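Local coordinates for conjugal transfer protein (Escherichia coli, PDB 5I97) that probably serves as a VirB8-like inner-membrane component of the pKM101 conjugative type IV secretion system, represented here by its NTF2-like domain, at residues Thr109-Val114 / Pro118-Pro123. Numbering follows the deposited sequence.
Sequences TTVRRV and PVDDQP
Arg113 reaches across to Asp120, and Arg112 to Asp121, so two neighbouring arginines of the strand each pair with one of two neighbouring aspartates in the returning loop. The first salt bridge, Arg113 NH1 to Asp120 OD1 at 3.0 Å, is nearly straight (N-H...O 167°); the oxygen sits at the edge of the guanidinium, in its plane, while the nitrogen meets the carboxylate from above its plane. A bend at chi2 (67°) brings the guanidinium alongside the 118-120 backbone, where the Pro118 carbonyl oxygen lies over one of its faces, badly angled for a bond. NE makes a weak bond to Val114 O within the strand, and NH2 another to Asn117 O earlier in the loop. An alanine in place of Arg113 would probably deprive Asp120 OD1 of its charged mate, the remaining ion pair of OD2 to Arg89 being long and weak, and set the 118-120 backbone freer to shift.

Arg112 runs extended instead, and its NH1 meets Asp121 OD2 at 2.9 Å, tilted from the guanidinium plane; NE is taken by Glu86 of strand 86-98. Val114 CG2 packs on one face of this guanidinium. Between the two ion pairs, Asp121 N gives a hydrogen bond to Arg112 O (2.7 Å), which fixes the loop backbone against the strand. Further along, Pro123 CA makes a C-H...O contact of 3.4 Å with Thr110 O, and its CB lies beside Thr109 CG2. Thr109 OG1 is hydrogen-bonded to Asn93 OD1 and Thr110 OG1 to Trp126 NE1, on the flanking strands.

This is the loop of the beta-hairpin formed by strands 103-114 and 124-134. With one backbone bond between these segments and two ion pairs at a partly exposed surface, the loop's hold on the strand probably depends substantially on charge pairing.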
ATOM      1  N   THR A 109       4.172   2.915 -14.786  1.00 23.74           N
ATOM      2  CA  THR A 109       4.838   1.757 -14.241  1.00 23.56           C
ATOM      3  C   THR A 109       3.856   0.901 -13.471  1.00 23.02           C
ATOM      4  O   THR A 109       3.066   1.410 -12.682  1.00 22.69           O
ATOM      5  CB  THR A 109       5.994   2.168 -13.325  1.00 23.64           C
ATOM      6  OG1 THR A 109       7.010   2.781 -14.121  1.00 24.28           O
ATOM      7  CG2 THR A 109       6.592   0.951 -12.623  1.00 23.46           C
ATOM      8  N   THR A 110       3.902  -0.398 -13.722  1.00 23.01           N
ATOM      9  CA  THR A 110       3.095  -1.340 -12.963  1.00 22.60           C
ATOM     10  C   THR A 110       3.978  -2.182 -12.046  1.00 22.51           C
ATOM     11  O   THR A 110       5.075  -2.590 -12.418  1.00 22.86           O
ATOM     12  CB  THR A 110       2.269  -2.261 -13.884  1.00 22.72           C
ATOM     13  OG1 THR A 110       3.126  -2.879 -14.846  1.00 23.18           O
ATOM     14  CG2 THR A 110       1.216  -1.453 -14.613  1.00 22.79           C
ATOM     15  N   VAL A 111       3.487  -2.415 -10.838  1.00 22.13           N
ATOM     16  CA  VAL A 111       4.139  -3.322  -9.901  1.00 22.06           C
ATOM     17  C   VAL A 111       3.160  -4.430  -9.543  1.00 21.88           C
ATOM     18  O   VAL A 111       2.154  -4.194  -8.879  1.00 21.60           O
ATOM     19  CB  VAL A 111       4.600  -2.608  -8.617  1.00 23.37           C
ATOM     20  CG1 VAL A 111       5.153  -3.619  -7.620  1.00 23.96           C
ATOM     21  CG2 VAL A 111       5.645  -1.554  -8.936  1.00 23.49           C
ATOM     22  N   ARG A 112       3.432  -5.632 -10.030  1.00 22.14           N
ATOM     23  CA  ARG A 112       2.547  -6.762  -9.758  1.00 22.10           C
ATOM     24  C   ARG A 112       2.984  -7.502  -8.502  1.00 23.51           C
ATOM     25  O   ARG A 112       4.181  -7.697  -8.267  1.00 22.58           O
ATOM     26  CB  ARG A 112       2.507  -7.708 -10.953  1.00 22.51           C
ATOM     27  CG  ARG A 112       1.723  -8.978 -10.742  1.00 22.62           C
ATOM     28  CD  ARG A 112       1.665  -9.730 -12.037  1.00 23.10           C
ATOM     29  NE  ARG A 112       0.947 -10.982 -11.897  1.00 29.82           N
ATOM     30  CZ  ARG A 112       1.535 -12.161 -11.746  1.00 24.97           C
ATOM     31  NH1 ARG A 112       2.855 -12.237 -11.710  1.00 23.89           N
ATOM     32  NH2 ARG A 112       0.797 -13.255 -11.626  1.00 23.99           N
ATOM     33  N   ARG A 113       2.020  -7.992  -7.737  1.00 21.89           N
ATOM     34  CA  ARG A 113       2.370  -8.750  -6.559  1.00 21.91           C
ATOM     35  C   ARG A 113       1.516 -10.006  -6.442  1.00 22.11           C
ATOM     36  O   ARG A 113       0.291  -9.938  -6.345  1.00 22.01           O
ATOM     37  CB  ARG A 113       2.181  -7.872  -5.320  1.00 24.74           C
ATOM     38  CG  ARG A 113       2.161  -8.620  -4.005  1.00 25.92           C
ATOM     39  CD  ARG A 113       3.527  -9.221  -3.722  1.00 33.94           C
ATOM     40  NE  ARG A 113       3.559  -9.944  -2.457  1.00 40.20           N
ATOM     41  CZ  ARG A 113       3.965  -9.414  -1.309  1.00 41.95           C
ATOM     42  NH1 ARG A 113       4.332  -8.144  -1.260  1.00 42.27           N
ATOM     43  NH2 ARG A 113       3.972 -10.145  -0.205  1.00 45.31           N
ATOM     44  N   VAL A 114       2.180 -11.152  -6.441  1.00 25.45           N
ATOM     45  CA  VAL A 114       1.516 -12.433  -6.254  1.00 24.25           C
ATOM     46  C   VAL A 114       1.459 -12.682  -4.755  1.00 27.95           C
ATOM     47  O   VAL A 114       2.482 -12.619  -4.090  1.00 31.82           O
ATOM     48  CB  VAL A 114       2.260 -13.552  -6.964  1.00 25.08           C
ATOM     49  CG1 VAL A 114       1.419 -14.809  -6.987  1.00 27.80           C
ATOM     50  CG2 VAL A 114       2.617 -13.122  -8.379  1.00 23.44           C
ATOM     51  N   PRO A 118       6.650 -13.548  -1.212  1.00 34.99           N
ATOM     52  CA  PRO A 118       6.915 -12.575  -0.139  1.00 33.47           C
ATOM     53  C   PRO A 118       7.249 -11.163  -0.640  1.00 39.55           C
ATOM     54  O   PRO A 118       7.054 -10.203   0.099  1.00 36.14           O
ATOM     55  CB  PRO A 118       8.117 -13.185   0.579  1.00 28.19           C
ATOM     56  CG  PRO A 118       8.856 -13.899  -0.496  1.00 26.46           C
ATOM     57  CD  PRO A 118       7.811 -14.427  -1.451  1.00 31.06           C
ATOM     58  N   VAL A 119       7.783 -11.054  -1.854  1.00 40.58           N
ATOM     59  CA  VAL A 119       8.131  -9.764  -2.457  1.00 35.07           C
ATOM     60  C   VAL A 119       7.239  -9.433  -3.653  1.00 34.37           C
ATOM     61  O   VAL A 119       6.650 -10.333  -4.255  1.00 35.51           O
ATOM     62  CB  VAL A 119       9.587  -9.715  -2.907  1.00 28.46           C
ATOM     63  CG1 VAL A 119      10.486  -9.757  -1.696  1.00 27.66           C
ATOM     64  CG2 VAL A 119       9.883 -10.870  -3.831  1.00 27.31           C
ATOM     65  N   ASP A 120       7.153  -8.147  -3.995  1.00 37.66           N
ATOM     66  CA  ASP A 120       6.490  -7.702  -5.220  1.00 27.54           C
ATOM     67  C   ASP A 120       7.325  -8.145  -6.415  1.00 22.67           C
ATOM     68  O   ASP A 120       8.516  -8.343  -6.278  1.00 23.02           O
ATOM     69  CB  ASP A 120       6.350  -6.175  -5.251  1.00 29.85           C
ATOM     70  CG  ASP A 120       5.530  -5.630  -4.104  1.00 38.58           C
ATOM     71  OD1 ASP A 120       4.663  -6.354  -3.586  1.00 42.62           O
ATOM     72  OD2 ASP A 120       5.769  -4.475  -3.696  1.00 48.43           O
ATOM     73  N   ASP A 121       6.711  -8.300  -7.585  1.00 22.74           N
ATOM     74  CA  ASP A 121       7.479  -8.551  -8.804  1.00 23.66           C
ATOM     75  C   ASP A 121       8.270  -7.288  -9.182  1.00 23.31           C
ATOM     76  O   ASP A 121       8.083  -6.232  -8.581  1.00 22.98           O
ATOM     77  CB  ASP A 121       6.574  -8.930  -9.987  1.00 26.81           C
ATOM     78  CG  ASP A 121       5.736 -10.177  -9.739  1.00 31.37           C
ATOM     79  OD1 ASP A 121       5.896 -10.847  -8.692  1.00 32.82           O
ATOM     80  OD2 ASP A 121       4.899 -10.474 -10.617  1.00 33.43           O
ATOM     81  N   GLN A 122       9.104  -7.402 -10.212  1.00 23.83           N
ATOM     82  CA  GLN A 122       9.882  -6.289 -10.727  1.00 24.08           C
ATOM     83  C   GLN A 122       9.009  -5.363 -11.571  1.00 26.98           C
ATOM     84  O   GLN A 122       8.133  -5.831 -12.306  1.00 31.87           O
ATOM     85  CB  GLN A 122      11.050  -6.794 -11.572  1.00 25.73           C
ATOM     86  CG  GLN A 122      12.080  -7.596 -10.803  1.00 34.39           C
ATOM     87  CD  GLN A 122      12.801  -6.749  -9.768  1.00 37.66           C
ATOM     88  OE1 GLN A 122      12.431  -6.721  -8.593  1.00 37.22           O
ATOM     89  NE2 GLN A 122      13.823  -6.032 -10.212  1.00 41.07           N
ATOM     90  N   PRO A 123       9.233  -4.045 -11.449  1.00 27.90           N
ATOM     91  CA  PRO A 123       8.453  -3.042 -12.179  1.00 25.18           C
ATOM     92  C   PRO A 123       8.526  -3.217 -13.692  1.00 24.25           C
ATOM     93  O   PRO A 123       9.547  -3.643 -14.224  1.00 24.81           O
ATOM     94  CB  PRO A 123       9.107  -1.727 -11.760  1.00 23.86           C
ATOM     95  CG  PRO A 123       9.668  -2.004 -10.400  1.00 23.69           C
ATOM     96  CD  PRO A 123      10.126  -3.426 -10.451  1.00 25.44           C
TER